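Long-range contacts in rhusiopathiae surface protein B (PDB 3V10), which probably binds collagen through the two-domain, DEv-IgG-fold region described here, which is one part of a longer cell-wall-anchored surface adhesin: residues Ala33-Met37 and Glu109-Gly113; Asn123-Asp129 and Gln153-Pro157; Lys131-Thr137 and Gln147-Gln153; His178-Trp183 and Thr303-Phe309. All blocks are in the same frame, centred on the assembly; numbering follows the deposited sequence.

Contact 1 of 4, residues Ala33-Met37 and Glu109-Gly113; sequences AFSDM and ENVTG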
loop_
_atom_site.group_PDB
_atom_site.type_symbol
_atom_site.label_atom_id
_atom_site.label_comp_id
_atom_site.label_asym_id
_atom_site.label_seq_id
_atom_site.Cartn_x
_atom_site.Cartn_y
_atom_site.Cartn_z
ATOM N N ALA A 33 13.219 -15.678 -7.186
ATOM C CA ALA A 33 14.654 -15.746 -7.392
ATOM C C ALA A 33 14.917 -16.577 -8.637
ATOM O O ALA A 33 14.182 -17.518 -8.924
ATOM C CB ALA A 33 15.331 -16.386 -6.180
ATOM N N PHE A 34 15.955 -16.220 -9.381
ATOM C CA PHE A 34 16.311 -16.967 -10.578
ATOM C C PHE A 34 17.816 -16.969 -10.803
ATOM O O PHE A 34 18.563 -16.250 -10.132
ATOM C CB PHE A 34 15.571 -16.401 -11.803
ATOM C CG PHE A 34 15.928 -14.982 -12.137
ATOM C CD1 PHE A 34 16.961 -14.703 -13.025
ATOM C CD2 PHE A 34 15.229 -13.923 -11.564
ATOM C CE1 PHE A 34 17.292 -13.390 -13.338
ATOM C CE2 PHE A 34 15.554 -12.606 -11.868
ATOM C CZ PHE A 34 16.588 -12.341 -12.760
ATOM N N SER A 35 18.270 -17.807 -11.727
ATOM C CA SER A 35 19.688 -17.881 -12.031
ATOM C C SER A 35 19.864 -18.452 -13.425
ATOM O O SER A 35 18.885 -18.801 -14.088
ATOM C CB SER A 35 20.411 -18.765 -11.013
ATOM O OG SER A 35 19.927 -20.095 -11.072
ATOM N N ASP A 36 21.111 -18.544 -13.868
ATOM C CA ASP A 36 21.413 -19.070 -15.188
ATOM C C ASP A 36 21.509 -20.595 -15.242
ATOM O O ASP A 36 22.133 -21.145 -16.148
ATOM C CB ASP A 36 22.710 -18.455 -15.720
ATOM C CG ASP A 36 23.841 -18.512 -14.711
ATOM O OD1 ASP A 36 23.800 -19.371 -13.807
ATOM O OD2 ASP A 36 24.776 -17.700 -14.834
ATOM N N MET A 37 20.909 -21.275 -14.268
ATOM C CA MET A 37 20.911 -22.738 -14.264
ATOM C C MET A 37 19.509 -23.194 -14.644
ATOM O O MET A 37 18.556 -23.010 -13.882
ATOM C CB MET A 37 21.269 -23.300 -12.883
ATOM C CG MET A 37 22.741 -23.212 -12.511
ATOM S SD MET A 37 23.870 -23.813 -13.796
ATOM C CE MET A 37 23.316 -25.412 -14.069
ATOM N N GLU A 109 29.619 -13.762 -15.894
ATOM C CA GLU A 109 29.770 -15.187 -16.132
ATOM C C GLU A 109 28.587 -15.918 -15.526
ATOM O O GLU A 109 27.884 -16.627 -16.229
ATOM C CB GLU A 109 31.067 -15.693 -15.497
ATOM C CG GLU A 109 32.336 -15.250 -16.226
ATOM C CD GLU A 109 33.603 -15.802 -15.588
ATOM O OE1 GLU A 109 33.920 -15.414 -14.441
ATOM O OE2 GLU A 109 34.283 -16.626 -16.237
ATOM N N ASN A 110 28.361 -15.745 -14.227
ATOM C CA ASN A 110 27.242 -16.410 -13.561
ATOM C C ASN A 110 26.207 -15.382 -13.140
ATOM O O ASN A 110 26.495 -14.485 -12.361
ATOM C CB ASN A 110 27.723 -17.193 -12.338
ATOM C CG ASN A 110 28.690 -18.304 -12.700
ATOM O OD1 ASN A 110 29.874 -18.063 -12.926
ATOM N ND2 ASN A 110 28.186 -19.526 -12.773
ATOM N N VAL A 111 24.993 -15.526 -13.649
ATOM C CA VAL A 111 23.931 -14.581 -13.347
ATOM C C VAL A 111 22.855 -15.124 -12.404
ATOM O O VAL A 111 22.326 -16.216 -12.604
ATOM C CB VAL A 111 23.260 -14.113 -14.659
ATOM C CG1 VAL A 111 22.183 -13.086 -14.366
ATOM C CG2 VAL A 111 24.316 -13.542 -15.596
ATOM N N THR A 112 22.555 -14.353 -11.367
ATOM C CA THR A 112 21.519 -14.707 -10.407
ATOM C C THR A 112 20.758 -13.417 -10.143
ATOM O O THR A 112 21.243 -12.331 -10.461
ATOM C CB THR A 112 22.101 -15.195 -9.068
ATOM O OG1 THR A 112 22.909 -14.160 -8.494
ATOM C CG2 THR A 112 22.946 -16.451 -9.272
ATOM N N GLY A 113 19.567 -13.529 -9.573
ATOM C CA GLY A 113 18.797 -12.334 -9.279
ATOM C C GLY A 113 17.556 -12.616 -8.460
ATOM O O GLY A 113 17.121 -13.760 -8.328
#

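Contact 2 of 4, residues Asn123-Asp129 and Gln153-Pro157; sequences NAYRGED and QPGTP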
loop_
_atom_site.group_PDB
_atom_site.type_symbol
_atom_site.label_atom_id
_atom_site.label_comp_id
_atom_site.label_asym_id
_atom_site.label_seq_id
_atom_site.Cartn_x
_atom_site.Cartn_y
_atom_site.Cartn_z
ATOM N N ASN A 123 -11.665 -5.711 -5.714
ATOM C CA ASN A 123 -12.696 -6.712 -5.452
ATOM C C ASN A 123 -14.041 -6.092 -5.794
ATOM O O ASN A 123 -14.481 -5.151 -5.141
ATOM C CB ASN A 123 -12.636 -7.141 -3.980
ATOM C CG ASN A 123 -13.931 -7.767 -3.495
ATOM O OD1 ASN A 123 -14.582 -8.536 -4.206
ATOM N ND2 ASN A 123 -14.301 -7.451 -2.259
ATOM N N ALA A 124 -14.680 -6.625 -6.830
ATOM C CA ALA A 124 -15.962 -6.115 -7.311
ATOM C C ALA A 124 -17.196 -6.662 -6.599
ATOM O O ALA A 124 -18.304 -6.159 -6.801
ATOM C CB ALA A 124 -16.077 -6.375 -8.807
ATOM N N TYR A 125 -17.010 -7.682 -5.767
ATOM C CA TYR A 125 -18.123 -8.294 -5.043
ATOM C C TYR A 125 -18.847 -7.303 -4.138
ATOM O O TYR A 125 -18.216 -6.547 -3.405
ATOM C CB TYR A 125 -17.619 -9.468 -4.201
ATOM C CG TYR A 125 -18.710 -10.201 -3.446
ATOM C CD1 TYR A 125 -19.703 -10.903 -4.127
ATOM C CD2 TYR A 125 -18.730 -10.214 -2.053
ATOM C CE1 TYR A 125 -20.690 -11.610 -3.437
ATOM C CE2 TYR A 125 -19.711 -10.916 -1.354
ATOM C CZ TYR A 125 -20.686 -11.612 -2.054
ATOM O OH TYR A 125 -21.648 -12.325 -1.371
ATOM N N ARG A 126 -20.175 -7.318 -4.185
ATOM C CA ARG A 126 -20.976 -6.424 -3.357
ATOM C C ARG A 126 -22.135 -7.173 -2.708
ATOM O O ARG A 126 -23.046 -6.558 -2.142
ATOM C CB ARG A 126 -21.516 -5.266 -4.199
ATOM C CG ARG A 126 -20.435 -4.371 -4.793
ATOM C CD ARG A 126 -19.760 -3.518 -3.726
ATOM N NE ARG A 126 -18.705 -2.677 -4.288
ATOM C CZ ARG A 126 -17.522 -3.124 -4.701
ATOM N NH1 ARG A 126 -17.227 -4.413 -4.614
ATOM N NH2 ARG A 126 -16.632 -2.281 -5.209
ATOM N N GLY A 127 -22.091 -8.501 -2.787
ATOM C CA GLY A 127 -23.145 -9.321 -2.209
ATOM C C GLY A 127 -23.271 -9.242 -0.695
ATOM O O GLY A 127 -22.352 -8.808 0.002
ATOM N N GLU A 128 -24.421 -9.674 -0.184
ATOM C CA GLU A 128 -24.691 -9.655 1.251
ATOM C C GLU A 128 -23.819 -10.617 2.060
ATOM O O GLU A 128 -23.246 -10.235 3.081
ATOM C CB GLU A 128 -26.170 -9.978 1.513
ATOM C CG GLU A 128 -27.149 -8.921 1.019
ATOM C CD GLU A 128 -27.032 -8.663 -0.468
ATOM O OE1 GLU A 128 -27.083 -9.639 -1.250
ATOM O OE2 GLU A 128 -26.893 -7.482 -0.856
ATOM N N ASP A 129 -23.712 -11.858 1.602
ATOM C CA ASP A 129 -22.927 -12.862 2.316
ATOM C C ASP A 129 -21.420 -12.652 2.187
ATOM O O ASP A 129 -20.937 -12.173 1.164
ATOM C CB ASP A 129 -23.277 -14.271 1.814
ATOM C CG ASP A 129 -24.764 -14.575 1.892
ATOM O OD1 ASP A 129 -25.400 -14.200 2.901
ATOM O OD2 ASP A 129 -25.293 -15.203 0.949
ATOM N N GLN A 153 -13.710 -11.515 0.748
ATOM C CA GLN A 153 -14.619 -10.627 0.046
ATOM C C GLN A 153 -15.759 -10.399 1.022
ATOM O O GLN A 153 -16.734 -11.145 1.034
ATOM C CB GLN A 153 -15.144 -11.288 -1.225
ATOM C CG GLN A 153 -14.105 -11.445 -2.310
ATOM C CD GLN A 153 -14.643 -12.202 -3.502
ATOM O OE1 GLN A 153 -14.760 -13.428 -3.471
ATOM N NE2 GLN A 153 -14.994 -11.474 -4.557
ATOM N N PRO A 154 -15.643 -9.360 1.862
ATOM C CA PRO A 154 -16.671 -9.043 2.855
ATOM C C PRO A 154 -18.045 -8.752 2.270
ATOM O O PRO A 154 -18.169 -8.106 1.231
ATOM C CB PRO A 154 -16.083 -7.836 3.582
ATOM C CG PRO A 154 -15.323 -7.142 2.488
ATOM C CD PRO A 154 -14.615 -8.303 1.820
ATOM N N GLY A 155 -19.075 -9.247 2.942
ATOM C CA GLY A 155 -20.428 -9.013 2.483
ATOM C C GLY A 155 -20.843 -7.614 2.882
ATOM O O GLY A 155 -20.193 -6.988 3.721
ATOM N N THR A 156 -21.913 -7.120 2.274
ATOM C CA THR A 156 -22.427 -5.789 2.571
ATOM C C THR A 156 -23.765 -5.926 3.297
ATOM O O THR A 156 -24.744 -6.400 2.723
ATOM C CB THR A 156 -22.638 -4.977 1.278
ATOM O OG1 THR A 156 -21.389 -4.851 0.581
ATOM C CG2 THR A 156 -23.185 -3.595 1.603
ATOM N N PRO A 157 -23.818 -5.525 4.578
ATOM C CA PRO A 157 -25.050 -5.612 5.368
ATOM C C PRO A 157 -26.228 -4.896 4.717
ATOM O O PRO A 157 -26.050 -4.038 3.849
ATOM C CB PRO A 157 -24.649 -4.978 6.696
ATOM C CG PRO A 157 -23.199 -5.351 6.806
ATOM C CD PRO A 157 -22.696 -5.063 5.414
HETATM O O HOH W 1 -16.786 -7.681 -1.049
HETATM O O HOH W 2 -20.173 -7.253 -0.421
#

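Contact 3 of 4, residues Lys131-Thr137 and Gln147-Gln153; sequences KIAELPT and QMITISQ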
loop_
_atom_site.group_PDB
_atom_site.type_symbol
_atom_site.label_atom_id
_atom_site.label_comp_id
_atom_site.label_asym_id
_atom_site.label_seq_id
_atom_site.Cartn_x
_atom_site.Cartn_y
_atom_site.Cartn_z
ATOM N N LYS A 131 -17.717 -13.623 1.438
ATOM C CA LYS A 131 -17.209 -14.544 0.428
ATOM C C LYS A 131 -15.691 -14.690 0.501
ATOM O O LYS A 131 -15.004 -13.833 1.054
ATOM C CB LYS A 131 -17.626 -14.014 -0.947
ATOM C CG LYS A 131 -17.479 -14.968 -2.114
ATOM C CD LYS A 131 -18.067 -14.309 -3.359
ATOM C CE LYS A 131 -18.015 -15.209 -4.579
ATOM N NZ LYS A 131 -18.714 -14.570 -5.729
ATOM N N ILE A 132 -15.181 -15.790 -0.048
ATOM C CA ILE A 132 -13.744 -16.049 -0.069
ATOM C C ILE A 132 -13.293 -16.307 -1.500
ATOM O O ILE A 132 -13.880 -17.124 -2.206
ATOM C CB ILE A 132 -13.370 -17.286 0.771
ATOM C CG1 ILE A 132 -13.758 -17.061 2.231
ATOM C CG2 ILE A 132 -11.865 -17.561 0.661
ATOM C CD1 ILE A 132 -13.492 -18.265 3.119
ATOM N N ALA A 133 -12.253 -15.599 -1.927
ATOM C CA ALA A 133 -11.726 -15.782 -3.268
ATOM C C ALA A 133 -10.429 -16.568 -3.177
ATOM O O ALA A 133 -9.528 -16.208 -2.422
ATOM C CB ALA A 133 -11.479 -14.429 -3.927
ATOM N N GLU A 134 -10.349 -17.659 -3.937
ATOM C CA GLU A 134 -9.160 -18.490 -3.955
ATOM C C GLU A 134 -8.401 -18.242 -5.251
ATOM O O GLU A 134 -8.871 -18.599 -6.326
ATOM C CB GLU A 134 -9.537 -19.964 -3.862
ATOM C CG GLU A 134 -10.245 -20.337 -2.572
ATOM C CD GLU A 134 -10.470 -21.831 -2.460
ATOM O OE1 GLU A 134 -11.119 -22.394 -3.366
ATOM O OE2 GLU A 134 -9.993 -22.431 -1.473
ATOM N N LEU A 135 -7.226 -17.640 -5.135
ATOM C CA LEU A 135 -6.406 -17.334 -6.301
ATOM C C LEU A 135 -5.036 -17.994 -6.251
ATOM O O LEU A 135 -4.015 -17.318 -6.139
ATOM C CB LEU A 135 -6.242 -15.820 -6.435
ATOM C CG LEU A 135 -7.519 -15.027 -6.732
ATOM C CD1 LEU A 135 -7.201 -13.542 -6.727
ATOM C CD2 LEU A 135 -8.094 -15.450 -8.076
ATOM N N PRO A 136 -4.997 -19.333 -6.336
ATOM C CA PRO A 136 -3.713 -20.038 -6.301
ATOM C C PRO A 136 -2.900 -19.597 -7.509
ATOM O O PRO A 136 -3.461 -19.374 -8.581
ATOM C CB PRO A 136 -4.126 -21.508 -6.341
ATOM C CG PRO A 136 -5.408 -21.484 -7.093
ATOM C CD PRO A 136 -6.115 -20.266 -6.567
ATOM N N THR A 137 -1.589 -19.466 -7.350
ATOM C CA THR A 137 -0.783 -18.986 -8.460
ATOM C C THR A 137 0.705 -19.339 -8.405
ATOM O O THR A 137 1.273 -19.581 -7.337
ATOM C CB THR A 137 -0.908 -17.436 -8.547
ATOM O OG1 THR A 137 -0.288 -16.951 -9.743
ATOM C CG2 THR A 137 -0.225 -16.787 -7.343
ATOM N N GLN A 147 1.046 -21.644 -5.328
ATOM C CA GLN A 147 0.878 -21.413 -3.904
ATOM C C GLN A 147 -0.485 -20.753 -3.756
ATOM O O GLN A 147 -0.861 -19.912 -4.572
ATOM C CB GLN A 147 1.992 -20.514 -3.366
ATOM C CG GLN A 147 3.309 -21.255 -3.177
ATOM C CD GLN A 147 4.370 -20.411 -2.503
ATOM O OE1 GLN A 147 4.088 -19.689 -1.548
ATOM N NE2 GLN A 147 5.602 -20.508 -2.988
ATOM N N MET A 148 -1.233 -21.145 -2.730
ATOM C CA MET A 148 -2.570 -20.598 -2.532
ATOM C C MET A 148 -2.612 -19.198 -1.942
ATOM O O MET A 148 -1.829 -18.841 -1.064
ATOM C CB MET A 148 -3.416 -21.529 -1.647
ATOM C CG MET A 148 -4.786 -20.955 -1.231
ATOM S SD MET A 148 -6.097 -20.920 -2.499
ATOM C CE MET A 148 -5.489 -19.818 -3.610
ATOM N N ILE A 149 -3.546 -18.414 -2.458
ATOM C CA ILE A 149 -3.792 -17.062 -1.997
ATOM C C ILE A 149 -5.287 -17.029 -1.723
ATOM O O ILE A 149 -6.097 -17.365 -2.595
ATOM C CB ILE A 149 -3.438 -16.004 -3.076
ATOM C CG1 ILE A 149 -1.917 -15.889 -3.211
ATOM C CG2 ILE A 149 -4.068 -14.662 -2.718
ATOM C CD1 ILE A 149 -1.456 -14.839 -4.215
ATOM N N THR A 150 -5.643 -16.669 -0.496
ATOM C CA THR A 150 -7.037 -16.583 -0.088
ATOM C C THR A 150 -7.348 -15.134 0.250
ATOM O O THR A 150 -6.694 -14.532 1.104
ATOM C CB THR A 150 -7.314 -17.468 1.151
ATOM O OG1 THR A 150 -6.528 -17.008 2.256
ATOM C CG2 THR A 150 -6.950 -18.912 0.855
ATOM N N ILE A 151 -8.348 -14.580 -0.430
ATOM C CA ILE A 151 -8.738 -13.194 -0.229
ATOM C C ILE A 151 -10.174 -13.086 0.251
ATOM O O ILE A 151 -11.087 -13.648 -0.349
ATOM C CB ILE A 151 -8.605 -12.380 -1.539
ATOM C CG1 ILE A 151 -7.137 -12.317 -1.970
ATOM C CG2 ILE A 151 -9.169 -10.972 -1.343
ATOM C CD1 ILE A 151 -6.931 -11.688 -3.333
ATOM N N SER A 152 -10.365 -12.351 1.336
ATOM C CA SER A 152 -11.692 -12.167 1.893
ATOM C C SER A 152 -12.494 -11.133 1.120
ATOM O O SER A 152 -12.023 -10.024 0.864
ATOM C CB SER A 152 -11.602 -11.731 3.353
ATOM O OG SER A 152 -12.875 -11.318 3.819
ATOM N N GLN A 153 -13.710 -11.515 0.748
ATOM C CA GLN A 153 -14.619 -10.627 0.046
ATOM C C GLN A 153 -15.759 -10.399 1.022
ATOM O O GLN A 153 -16.734 -11.145 1.034
ATOM C CB GLN A 153 -15.144 -11.288 -1.225
ATOM C CG GLN A 153 -14.105 -11.445 -2.310
ATOM C CD GLN A 153 -14.643 -12.202 -3.502
ATOM O OE1 GLN A 153 -14.760 -13.428 -3.471
ATOM N NE2 GLN A 153 -14.994 -11.474 -4.557
#

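Contact 4 of 4, residues His178-Trp183 and Thr303-Phe309; sequences HGDMNW and TSVVNMF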
loop_
_atom_site.group_PDB
_atom_site.type_symbol
_atom_site.label_atom_id
_atom_site.label_comp_id
_atom_site.label_asym_id
_atom_site.label_seq_id
_atom_site.Cartn_x
_atom_site.Cartn_y
_atom_site.Cartn_z
ATOM N N HIS A 178 3.293 7.313 -7.109
ATOM C CA HIS A 178 4.212 6.290 -6.627
ATOM C C HIS A 178 5.112 6.778 -5.499
ATOM O O HIS A 178 5.849 7.759 -5.645
ATOM C CB HIS A 178 5.070 5.755 -7.781
ATOM C CG HIS A 178 5.982 4.636 -7.383
ATOM N ND1 HIS A 178 5.525 3.496 -6.757
ATOM C CD2 HIS A 178 7.317 4.472 -7.533
ATOM C CE1 HIS A 178 6.538 2.676 -6.542
ATOM N NE2 HIS A 178 7.637 3.245 -7.003
ATOM N N GLY A 179 5.046 6.078 -4.368
ATOM C CA GLY A 179 5.856 6.440 -3.223
ATOM C C GLY A 179 5.076 7.219 -2.179
ATOM O O GLY A 179 5.576 7.471 -1.082
ATOM N N ASP A 180 3.853 7.608 -2.522
ATOM C CA ASP A 180 3.001 8.363 -1.608
ATOM C C ASP A 180 2.005 7.441 -0.914
ATOM O O ASP A 180 1.761 6.318 -1.364
ATOM C CB ASP A 180 2.244 9.462 -2.365
ATOM C CG ASP A 180 3.077 10.722 -2.572
ATOM O OD1 ASP A 180 4.319 10.651 -2.466
ATOM O OD2 ASP A 180 2.479 11.786 -2.857
ATOM N N MET A 181 1.446 7.927 0.190
ATOM C CA MET A 181 0.467 7.189 0.982
ATOM C C MET A 181 -0.676 8.135 1.339
ATOM O O MET A 181 -0.456 9.331 1.524
ATOM C CB MET A 181 1.122 6.652 2.258
ATOM C CG MET A 181 2.108 5.527 2.006
ATOM S SD MET A 181 3.307 5.200 3.328
ATOM C CE MET A 181 4.559 6.417 2.883
ATOM N N ASN A 182 -1.893 7.603 1.436
ATOM C CA ASN A 182 -3.053 8.422 1.765
ATOM C C ASN A 182 -3.533 8.072 3.162
ATOM O O ASN A 182 -3.523 6.905 3.548
ATOM C CB ASN A 182 -4.180 8.181 0.759
ATOM C CG ASN A 182 -3.731 8.396 -0.671
ATOM O OD1 ASN A 182 -3.165 9.438 -0.999
ATOM N ND2 ASN A 182 -3.980 7.412 -1.531
ATOM N N TRP A 183 -3.947 9.083 3.917
ATOM C CA TRP A 183 -4.403 8.857 5.285
ATOM C C TRP A 183 -5.748 9.490 5.603
ATOM O O TRP A 183 -6.145 10.479 4.987
ATOM C CB TRP A 183 -3.351 9.363 6.274
ATOM C CG TRP A 183 -1.979 8.855 5.976
ATOM C CD1 TRP A 183 -1.107 9.354 5.055
ATOM C CD2 TRP A 183 -1.339 7.713 6.557
ATOM N NE1 TRP A 183 0.035 8.597 5.022
ATOM C CE2 TRP A 183 -0.080 7.580 5.933
ATOM C CE3 TRP A 183 -1.706 6.787 7.540
ATOM C CZ2 TRP A 183 0.818 6.558 6.262
ATOM C CZ3 TRP A 183 -0.812 5.770 7.869
ATOM C CH2 TRP A 183 0.432 5.664 7.232
ATOM N N THR A 303 -1.685 3.389 13.069
ATOM C CA THR A 303 -1.723 2.447 11.965
ATOM C C THR A 303 -0.441 2.544 11.145
ATOM O O THR A 303 0.468 3.304 11.482
ATOM C CB THR A 303 -2.959 2.671 11.073
ATOM O OG1 THR A 303 -3.184 1.502 10.279
ATOM C CG2 THR A 303 -2.757 3.856 10.153
ATOM N N SER A 304 -0.350 1.757 10.085
ATOM C CA SER A 304 0.841 1.786 9.261
ATOM C C SER A 304 0.576 1.165 7.908
ATOM O O SER A 304 -0.433 0.487 7.705
ATOM C CB SER A 304 1.973 1.031 9.953
ATOM O OG SER A 304 1.654 -0.341 10.084
ATOM N N VAL A 305 1.490 1.421 6.983
ATOM C CA VAL A 305 1.403 0.886 5.635
ATOM C C VAL A 305 2.679 0.094 5.394
ATOM O O VAL A 305 3.786 0.602 5.589
ATOM C CB VAL A 305 1.289 2.019 4.575
ATOM C CG1 VAL A 305 1.166 1.420 3.174
ATOM C CG2 VAL A 305 0.081 2.891 4.873
ATOM N N VAL A 306 2.528 -1.163 4.991
ATOM C CA VAL A 306 3.687 -1.998 4.716
ATOM C C VAL A 306 4.358 -1.448 3.464
ATOM O O VAL A 306 3.678 -0.995 2.541
ATOM C CB VAL A 306 3.273 -3.471 4.484
ATOM C CG1 VAL A 306 4.481 -4.301 4.090
ATOM C CG2 VAL A 306 2.654 -4.037 5.756
ATOM N N ASN A 307 5.687 -1.470 3.455
ATOM C CA ASN A 307 6.478 -0.975 2.329
ATOM C C ASN A 307 5.868 -1.439 1.014
ATOM O O ASN A 307 5.706 -2.637 0.777
ATOM C CB ASN A 307 7.926 -1.465 2.446
ATOM C CG ASN A 307 8.828 -0.884 1.377
ATOM O OD1 ASN A 307 8.652 -1.153 0.192
ATOM N ND2 ASN A 307 9.803 -0.079 1.791
ATOM N N MET A 308 5.549 -0.479 0.152
ATOM C CA MET A 308 4.916 -0.786 -1.121
ATOM C C MET A 308 5.809 -0.670 -2.356
ATOM O O MET A 308 5.311 -0.681 -3.488
ATOM C CB MET A 308 3.665 0.091 -1.284
ATOM C CG MET A 308 3.876 1.615 -1.230
ATOM S SD MET A 308 4.232 2.417 0.392
ATOM C CE MET A 308 5.537 3.458 -0.140
ATOM N N PHE A 309 7.119 -0.584 -2.148
ATOM C CA PHE A 309 8.064 -0.457 -3.260
ATOM C C PHE A 309 8.525 -1.787 -3.847
ATOM O O PHE A 309 8.800 -2.741 -3.120
ATOM C CB PHE A 309 9.305 0.330 -2.816
ATOM C CG PHE A 309 9.056 1.800 -2.601
ATOM C CD1 PHE A 309 8.878 2.656 -3.687
ATOM C CD2 PHE A 309 9.029 2.334 -1.319
ATOM C CE1 PHE A 309 8.679 4.029 -3.495
ATOM C CE2 PHE A 309 8.830 3.704 -1.114
ATOM C CZ PHE A 309 8.656 4.553 -2.205
#

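Contact 1 of 4, residues Ala33-Met37 and Glu109-Gly113
Residues 33-36 and 109-113 run in nearly opposite directions, 163° apart, where strands 28-35 and 112-123 pair antiparallel in the N-terminal Ig-like domain. Phe34 and Gly113 form a hydrogen-bonded pair: Phe34 N donates to Gly113 O at 2.9 Å and Gly113 N to Phe34 O at 3.0 Å. Ser35 and Thr112 follow as a non-hydrogen-bonded pair with CA atoms 4.0 Å apart, and a weak bond from Asp36 N to Val111 O (2.9 Å) carries the pairing past the strand end. On the face shared by Ser35 and Thr112, Ser35 CB touches Thr112 CG2 at 3.8 Å. On the other face the Phe34 ring lies over Gly113, whose CA makes a CH-pi contact 4.3 Å from the ring centroid; a CB there would clash with Phe34 CZ. Phe51 and Phe99 meet the same ring edge-to-face, placing it in an aromatic core. Asp36, with chi1 in the p well, folds its carboxylate back to the partner backbone, where OD2 accepts a very short bond from Val111 N at 2.5 Å.

Contact 2 of 4, residues Asn123-Asp129 and Gln153-Pro157
Direct hydrogen bonds hold these two loops together at both ends. Gln153 NE2 donates to Asn123 OD1 at 3.0 Å, almost linearly, and is also bonded to Glu60; at the other end Thr156 N donates to Gly127 O at 2.9 Å. Bonds within 123-129 shape the surface that is met. Asn123 OD1 also accepts from Tyr125 N at 3.0 Å, closing an Asx turn as the chain leaves strand 112-123 of the Ig-like domain, while 153-157 starts the connection toward strand 167-173 of the second domain. Arg126 NH1 reaches back to Asn123 O (2.9 Å) and Tyr125 O (2.6 Å), and Tyr125 OH donates to Asp129 O at 2.6 Å. Two waters lie between the loops: water 1 is 2.8 Å from Asn123 ND2, 3.0 Å from Tyr125 O and 2.7 Å from Pro154 O; water 2 is 2.7 Å from both Gly127 O and Pro154 O and 2.9 Å from Thr156 OG1. Close packing centres on Gly155, whose CA makes CA-H...O contacts with Gly127 O and Glu128 O, both at 3.1 Å; a CB there would run into Glu128 O. Tyr125 CB packs on Gln153 NE2 at 3.3 Å.

Contact 3 of 4, residues Lys131-Thr137 and Gln147-Gln153
Gln153, Lys131 and Ala133 lose the most surface in this antiparallel beta-hairpin of arms 131-137 and 147-153. Lys131 and Gln153 form a hydrogen-bonded pair, with Lys131 N to Gln153 O and Gln153 N to Lys131 O both 2.7 Å. Their side chains share a face with Ala133 and Ile151, Lys131 CG 3.4 Å from Gln153 OE1; the polar ends turn to outside partners, Lys131 NZ to Glu60 in a salt bridge and Gln153 NE2 to Glu60 and Asn123. Ala133 pairs with Ile151 through two 2.8 Å bonds, Ala133 N to Ile151 O and Ile151 N to Ala133 O, and its small CB leaves room for Gln153 OE1 at 3.5 Å. Leu135 CD1 meets Ile151 CD1 at 3.9 Å, and both residues pack on Val61. Backbone bonding continues through Leu135 N to Ile149 O (2.8 Å) to a last bridge between Thr137 and Gln147. Ile132, Glu134, Thr150 and Ser152 take the opposite face. All seven hydrogen bonds are main-chain to main-chain, so the pairing does not depend on side chains.

Contact 4 of 4, residues His178-Trp183 and Thr303-Phe309
Mostly side chains bridge these segments: strands 180-183 and 303-306 stay 9.2 Å apart at their closest axis approach and run 150° to each other, as layers packed face to face in the Ig-like sandwich of the second domain. Trp183, with chi1 at -50° and chi2 at 82°, swings its six-membered ring to the other layer, where CZ3 lies 3.6 Å from Thr303 CG2 near the ring plane and CH2 3.7 Å from Val305 CG2. Met181, with chi1 m and chi2 t, places CG 4.1 Å from Met308 SD and SD 4.0 Å from Val305 CB. Met308 points toward 178-183 and, with chi1 p, sets CE 4.1 Å from Gly179 O. His178, with chi1 t and chi2 at 54°, presents its ring face to the edge of Phe309, an offset edge-to-face pair with centroids 5.2 Å apart and planes at 80°. Phe309 CZ comes within 3.5 Å of Gly179 CA, where a CB would be tight; the positive phi of 100° also suits glycine. An Asx turn, Phe309 N to Asn307 OD1 at 2.9 Å, shapes the bend after strand 303-306. Strand 180-187 is flanked by 167-173 and 260-269, strand 303-306 pairs with 276-286, and the chain beyond Phe309 enters strand 311-315, which joins the N-terminal domain's sheet beside 71-77 and 112-123, consistent with the latch of the Collagen Hug model.

Overall arrangement
Contacts 1 to 3 belong to the N-terminal part of the chain and contact 4 to the second domain. Contacts 1 and 4 are buried, yet differ in kind: the first joins neighbouring strands of one sheet by backbone bonds, the fourth joins separate sheets by apolar and aromatic side chains. Contact 3 is partly buried and contact 2 lies at the surface, where waters and loop carbonyls replace regular strand pairing. These two share Gln153 and touch through Tyr125 CE2 and Lys131 CB at 3.8 Å, so the loops of contact 2 continue the hairpin of contact 3. Strand 112-123 begins in contact 1 and ends in contact 2, whose centres are 44 Å apart.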